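Long-range contact in ribonuclease S-3 (Pyrus pyrifolia, PDB 1IQQ), which cleaves RNA in the pear pistil as a T2-family ribonuclease and is responsible for gametophytic self-incompatibility, the rejection of a plant's own pollen: residues A[145-154]-A[178-186]. Sequence-based numbering, arbitrary orientation.
Sequences GADNKKPKLK and FIDCPHPFE
K150 lies against D180 and K152 against P184 as segments 145-154 and 178-186 run in the same direction, joined backbone to backbone by C181 N to K150 O (2.9 Å) and through water 3, which donates to K150 O and I179 O. D180 OD1 takes K150 N at 2.8 Å on the anti side of the carboxylate, 26° out of its plane. D147 and N148, residue types that tolerate positive phi, fill the centre of the type I' turn A146-K149; A146 is small enough to set its methyl squarely over one face of the F178 ring (CH-pi), while K149, bent at chi2 (-51°), folds past F178 CB and delivers NZ to F178 O. K152 suits its place by length: with CG anti to the backbone N (174°) and the rest extended, it lays CE over the F185 face, offset toward the rim, and NZ reaches H183 O at 2.8 Å, with an off-centre cation-pi contact to the ring. Replacing F185 with alanine would probably strip the aromatic face from K152 CE and cost its ammonium the cation-pi contact, leaving H183 O to hold it. Both segments border strand 161-171, and the C170-C181 disulfide ties 178-186 to that strand of the RNase T2 fold's mixed sheet.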
ATOM      1  N   GLY A 145     -11.412  -1.935 -10.552  1.00  8.63           N
ATOM      2  CA  GLY A 145     -10.343  -1.086 -11.036  1.00  8.20           C
ATOM      3  C   GLY A 145      -9.062  -1.865 -11.127  1.00  8.66           C
ATOM      4  O   GLY A 145      -8.001  -1.272 -11.341  1.00 10.61           O
ATOM      5  N   ALA A 146      -9.113  -3.195 -10.946  1.00  8.20           N
ATOM      6  CA  ALA A 146      -7.901  -4.003 -10.957  1.00  8.07           C
ATOM      7  C   ALA A 146      -8.030  -5.353 -11.643  1.00  7.95           C
ATOM      8  O   ALA A 146      -7.634  -6.386 -11.137  1.00  8.84           O
ATOM      9  CB  ALA A 146      -7.363  -4.170  -9.515  1.00  8.79           C
ATOM     10  N   ASP A 147      -8.648  -5.284 -12.830  1.00  7.17           N
ATOM     11  CA  ASP A 147      -8.671  -6.466 -13.692  1.00  8.39           C
ATOM     12  C   ASP A 147      -9.317  -7.693 -13.061  1.00  8.26           C
ATOM     13  O   ASP A 147      -8.916  -8.828 -13.317  1.00  8.51           O
ATOM     14  CB  ASP A 147      -7.193  -6.739 -14.110  1.00  8.64           C
ATOM     15  CG  ASP A 147      -7.017  -7.956 -15.083  1.00 12.67           C
ATOM     16  OD1 ASP A 147      -7.688  -7.899 -16.157  1.00 12.59           O
ATOM     17  OD2 ASP A 147      -6.259  -8.934 -14.800  1.00 12.05           O
ATOM     18  N   ASN A 148     -10.340  -7.470 -12.232  1.00  6.66           N
ATOM     19  CA  ASN A 148     -11.084  -8.514 -11.573  1.00  6.78           C
ATOM     20  C   ASN A 148     -10.292  -9.204 -10.491  1.00  7.97           C
ATOM     21  O   ASN A 148     -10.872 -10.056  -9.844  1.00 11.01           O
ATOM     22  CB  ASN A 148     -11.564  -9.593 -12.616  1.00  9.29           C
ATOM     23  CG  ASN A 148     -12.529 -10.604 -12.027  1.00 11.07           C
ATOM     24  OD1 ASN A 148     -12.155 -11.762 -11.730  1.00 12.40           O
ATOM     25  ND2 ASN A 148     -13.803 -10.217 -11.901  1.00 10.87           N
ATOM     26  N   LYS A 149      -9.020  -8.806 -10.202  1.00  6.83           N
ATOM     27  CA  LYS A 149      -8.174  -9.519  -9.251  1.00  6.80           C
ATOM     28  C   LYS A 149      -8.480  -9.132  -7.810  1.00  7.33           C
ATOM     29  O   LYS A 149      -8.830  -7.976  -7.551  1.00  8.02           O
ATOM     30  CB  LYS A 149      -6.682  -9.326  -9.596  1.00  7.20           C
ATOM     31  CG  LYS A 149      -6.337  -9.875 -11.030  1.00  7.99           C
ATOM     32  CD  LYS A 149      -6.824 -11.299 -11.236  1.00 10.14           C
ATOM     33  CE  LYS A 149      -6.394 -11.862 -12.624  1.00 15.51           C
ATOM     34  NZ  LYS A 149      -5.032 -12.246 -12.604  1.00 29.46           N
ATOM     35  N   LYS A 150      -8.331 -10.125  -6.949  1.00  7.68           N
ATOM     36  CA  LYS A 150      -8.710  -9.926  -5.528  1.00  8.61           C
ATOM     37  C   LYS A 150      -7.632  -9.267  -4.697  1.00  8.75           C
ATOM     38  O   LYS A 150      -6.488  -9.689  -4.698  1.00  8.19           O
ATOM     39  CB  LYS A 150      -9.043 -11.245  -4.946  1.00 13.68           C
ATOM     40  CG  LYS A 150     -10.141 -11.957  -5.710  1.00 14.77           C
ATOM     41  CD  LYS A 150     -10.229 -13.408  -5.138  1.00 18.72           C
ATOM     42  CE  LYS A 150     -11.589 -14.114  -5.534  1.00 31.50           C
ATOM     43  NZ  LYS A 150     -11.957 -14.089  -7.022  1.00 27.69           N
ATOM     44  N   PRO A 151      -8.025  -8.188  -4.051  1.00  7.67           N
ATOM     45  CA  PRO A 151      -7.053  -7.465  -3.217  1.00  6.77           C
ATOM     46  C   PRO A 151      -6.973  -8.087  -1.841  1.00  7.17           C
ATOM     47  O   PRO A 151      -7.806  -8.893  -1.492  1.00  9.84           O
ATOM     48  CB  PRO A 151      -7.638  -6.055  -3.141  1.00  6.96           C
ATOM     49  CG  PRO A 151      -9.164  -6.330  -3.127  1.00  7.52           C
ATOM     50  CD  PRO A 151      -9.330  -7.515  -4.142  1.00  7.82           C
ATOM     51  N   LYS A 152      -5.934  -7.703  -1.121  1.00  5.35           N
ATOM     52  CA  LYS A 152      -5.773  -8.103   0.276  1.00  5.77           C
ATOM     53  C   LYS A 152      -6.088  -6.850   1.096  1.00  6.37           C
ATOM     54  O   LYS A 152      -5.505  -5.729   0.888  1.00  6.26           O
ATOM     55  CB  LYS A 152      -4.350  -8.607   0.549  1.00  5.24           C
ATOM     56  CG  LYS A 152      -4.134  -8.896   2.060  1.00  7.05           C
ATOM     57  CD  LYS A 152      -2.828  -9.696   2.266  1.00 10.23           C
ATOM     58  CE  LYS A 152      -2.611  -9.934   3.789  1.00  9.90           C
ATOM     59  NZ  LYS A 152      -1.350 -10.768   3.900  1.00 14.54           N
ATOM     60  N   LEU A 153      -7.008  -7.006   2.070  1.00  6.14           N
ATOM     61  CA  LEU A 153      -7.435  -5.878   2.901  1.00  6.88           C
ATOM     62  C   LEU A 153      -6.983  -6.046   4.353  1.00  6.76           C
ATOM     63  O   LEU A 153      -6.929  -7.159   4.878  1.00  8.40           O
ATOM     64  CB  LEU A 153      -8.948  -5.765   2.878  1.00  6.51           C
ATOM     65  CG  LEU A 153      -9.594  -4.893   1.802  1.00  9.30           C
ATOM     66  CD1 LEU A 153      -9.195  -5.407   0.432  1.00 10.25           C
ATOM     67  CD2 LEU A 153     -11.104  -4.956   1.953  1.00 12.14           C
ATOM     68  N   LYS A 154      -6.716  -4.908   4.992  1.00  6.37           N
ATOM     69  CA  LYS A 154      -6.340  -4.871   6.418  1.00  6.63           C
ATOM     70  C   LYS A 154      -7.285  -3.906   7.091  1.00  7.27           C
ATOM     71  O   LYS A 154      -7.526  -2.796   6.594  1.00  7.15           O
ATOM     72  CB  LYS A 154      -4.921  -4.318   6.601  1.00  8.23           C
ATOM     73  CG  LYS A 154      -4.551  -4.328   8.081  1.00  9.03           C
ATOM     74  CD  LYS A 154      -3.086  -3.825   8.273  1.00 11.39           C
ATOM     75  CE  LYS A 154      -2.534  -4.181   9.630  1.00 18.04           C
ATOM     76  NZ  LYS A 154      -1.037  -3.971   9.551  1.00 23.80           N
ATOM     77  N   PHE A 178      -2.154  -7.692 -13.001  1.00  7.57           N
ATOM     78  CA  PHE A 178      -2.560  -7.996 -11.648  1.00  8.03           C
ATOM     79  C   PHE A 178      -2.801  -9.506 -11.498  1.00  8.89           C
ATOM     80  O   PHE A 178      -3.078 -10.225 -12.488  1.00  9.08           O
ATOM     81  CB  PHE A 178      -3.873  -7.291 -11.360  1.00  7.55           C
ATOM     82  CG  PHE A 178      -3.764  -5.797 -11.250  1.00  6.60           C
ATOM     83  CD1 PHE A 178      -3.043  -5.208 -10.215  1.00  9.12           C
ATOM     84  CD2 PHE A 178      -4.408  -4.983 -12.179  1.00  7.13           C
ATOM     85  CE1 PHE A 178      -2.986  -3.790 -10.103  1.00  8.13           C
ATOM     86  CE2 PHE A 178      -4.385  -3.573 -12.121  1.00  7.35           C
ATOM     87  CZ  PHE A 178      -3.662  -2.951 -11.056  1.00  7.98           C
ATOM     88  N   ILE A 179      -2.660  -9.974 -10.276  1.00  8.17           N
ATOM     89  CA  ILE A 179      -3.016 -11.322  -9.901  1.00  8.85           C
ATOM     90  C   ILE A 179      -3.776 -11.244  -8.608  1.00  9.52           C
ATOM     91  O   ILE A 179      -3.736 -10.242  -7.910  1.00  7.40           O
ATOM     92  CB  ILE A 179      -1.829 -12.254  -9.675  1.00  7.94           C
ATOM     93  CG1 ILE A 179      -0.948 -11.786  -8.490  1.00  9.02           C
ATOM     94  CG2 ILE A 179      -1.025 -12.380 -10.974  1.00 10.99           C
ATOM     95  CD1 ILE A 179       0.148 -12.747  -8.189  1.00 10.22           C
ATOM     96  N   ASP A 180      -4.526 -12.308  -8.290  1.00  8.62           N
ATOM     97  CA  ASP A 180      -5.201 -12.317  -6.987  1.00  7.15           C
ATOM     98  C   ASP A 180      -4.111 -12.360  -5.892  1.00  8.98           C
ATOM     99  O   ASP A 180      -3.088 -13.061  -5.993  1.00  8.95           O
ATOM    100  CB  ASP A 180      -6.058 -13.595  -6.836  1.00  9.73           C
ATOM    101  CG  ASP A 180      -7.271 -13.633  -7.727  1.00  8.66           C
ATOM    102  OD1 ASP A 180      -7.842 -12.605  -8.092  1.00  8.51           O
ATOM    103  OD2 ASP A 180      -7.672 -14.808  -8.003  1.00 16.51           O
ATOM    104  N   CYS A 181      -4.350 -11.646  -4.772  1.00  6.81           N
ATOM    105  CA  CYS A 181      -3.417 -11.670  -3.668  1.00  7.35           C
ATOM    106  C   CYS A 181      -3.596 -12.992  -2.897  1.00  6.97           C
ATOM    107  O   CYS A 181      -4.712 -13.354  -2.534  1.00 11.37           O
ATOM    108  CB  CYS A 181      -3.706 -10.528  -2.709  1.00  8.19           C
ATOM    109  SG  CYS A 181      -3.240  -8.867  -3.302  1.00  8.38           S
ATOM    110  N   PRO A 182      -2.492 -13.717  -2.675  1.00  9.00           N
ATOM    111  CA  PRO A 182      -2.562 -14.973  -1.936  1.00 10.65           C
ATOM    112  C   PRO A 182      -2.493 -14.576  -0.412  1.00 12.98           C
ATOM    113  O   PRO A 182      -2.268 -13.427  -0.075  1.00 17.98           O
ATOM    114  CB  PRO A 182      -1.344 -15.749  -2.483  1.00 13.21           C
ATOM    115  CG  PRO A 182      -0.238 -14.658  -2.694  1.00  9.44           C
ATOM    116  CD  PRO A 182      -1.136 -13.449  -3.248  1.00  8.39           C
ATOM    117  N   HIS A 183      -2.742 -15.478   0.474  1.00 22.85           N
ATOM    118  CA  HIS A 183      -2.579 -15.135   1.871  1.00 16.67           C
ATOM    119  C   HIS A 183      -3.380 -14.020   2.568  1.00 12.18           C
ATOM    120  O   HIS A 183      -2.798 -13.117   3.241  1.00 12.42           O
ATOM    121  CB  HIS A 183      -1.104 -14.932   2.166  1.00 14.64           C
ATOM    122  CG  HIS A 183      -0.246 -15.953   1.483  1.00 16.52           C
ATOM    123  ND1 HIS A 183      -0.638 -17.276   1.397  1.00 23.42           N
ATOM    124  CD2 HIS A 183       0.940 -15.865   0.851  1.00 21.55           C
ATOM    125  CE1 HIS A 183       0.280 -17.961   0.744  1.00 26.33           C
ATOM    126  NE2 HIS A 183       1.248 -17.131   0.399  1.00 21.51           N
ATOM    127  N   PRO A 184      -4.712 -14.044   2.426  1.00 12.29           N
ATOM    128  CA  PRO A 184      -5.527 -13.032   3.105  1.00 11.30           C
ATOM    129  C   PRO A 184      -5.447 -13.356   4.604  1.00  8.23           C
ATOM    130  O   PRO A 184      -5.098 -14.500   4.999  1.00 11.56           O
ATOM    131  CB  PRO A 184      -6.960 -13.313   2.622  1.00 12.08           C
ATOM    132  CG  PRO A 184      -6.898 -14.686   2.037  1.00 15.85           C
ATOM    133  CD  PRO A 184      -5.535 -14.777   1.438  1.00 15.06           C
ATOM    134  N   PHE A 185      -5.703 -12.329   5.407  1.00  9.40           N
ATOM    135  CA  PHE A 185      -5.711 -12.563   6.860  1.00  8.07           C
ATOM    136  C   PHE A 185      -6.823 -13.532   7.322  1.00  7.27           C
ATOM    137  O   PHE A 185      -7.887 -13.573   6.701  1.00  9.30           O
ATOM    138  CB  PHE A 185      -5.871 -11.254   7.593  1.00  7.04           C
ATOM    139  CG  PHE A 185      -4.710 -10.285   7.377  1.00  8.33           C
ATOM    140  CD1 PHE A 185      -3.382 -10.690   7.544  1.00  8.74           C
ATOM    141  CD2 PHE A 185      -4.989  -8.987   7.006  1.00  8.22           C
ATOM    142  CE1 PHE A 185      -2.331  -9.784   7.335  1.00 11.29           C
ATOM    143  CE2 PHE A 185      -3.908  -8.057   6.793  1.00  9.77           C
ATOM    144  CZ  PHE A 185      -2.615  -8.478   6.964  1.00 10.44           C
ATOM    145  N   GLU A 186      -6.532 -14.342   8.348  1.00  7.94           N
ATOM    146  CA  GLU A 186      -7.527 -15.292   8.908  1.00  8.12           C
ATOM    147  C   GLU A 186      -8.435 -14.500   9.839  1.00  8.05           C
ATOM    148  O   GLU A 186      -8.038 -13.505  10.481  1.00  8.02           O
ATOM    149  CB  GLU A 186      -6.830 -16.444   9.665  1.00  9.28           C
ATOM    150  CG  GLU A 186      -5.885 -17.227   8.755  1.00 10.62           C
ATOM    151  CD  GLU A 186      -5.279 -18.508   9.371  1.00 11.09           C
ATOM    152  OE1 GLU A 186      -5.654 -18.909  10.516  1.00 10.08           O
ATOM    153  OE2 GLU A 186      -4.441 -19.126   8.662  1.00 12.25           O
TER
HETATM  154  O   HOH W   1     -10.111 -12.908  -9.494  1.00 17.40           O
HETATM  155  O   HOH W   2      -4.738 -14.477 -10.176  1.00 21.29           O
HETATM  156  O   HOH W   3      -4.661  -8.056  -6.482  1.00  6.64           O
HETATM  157  O   HOH W   4      -6.584  -9.888   4.178  1.00 10.33           O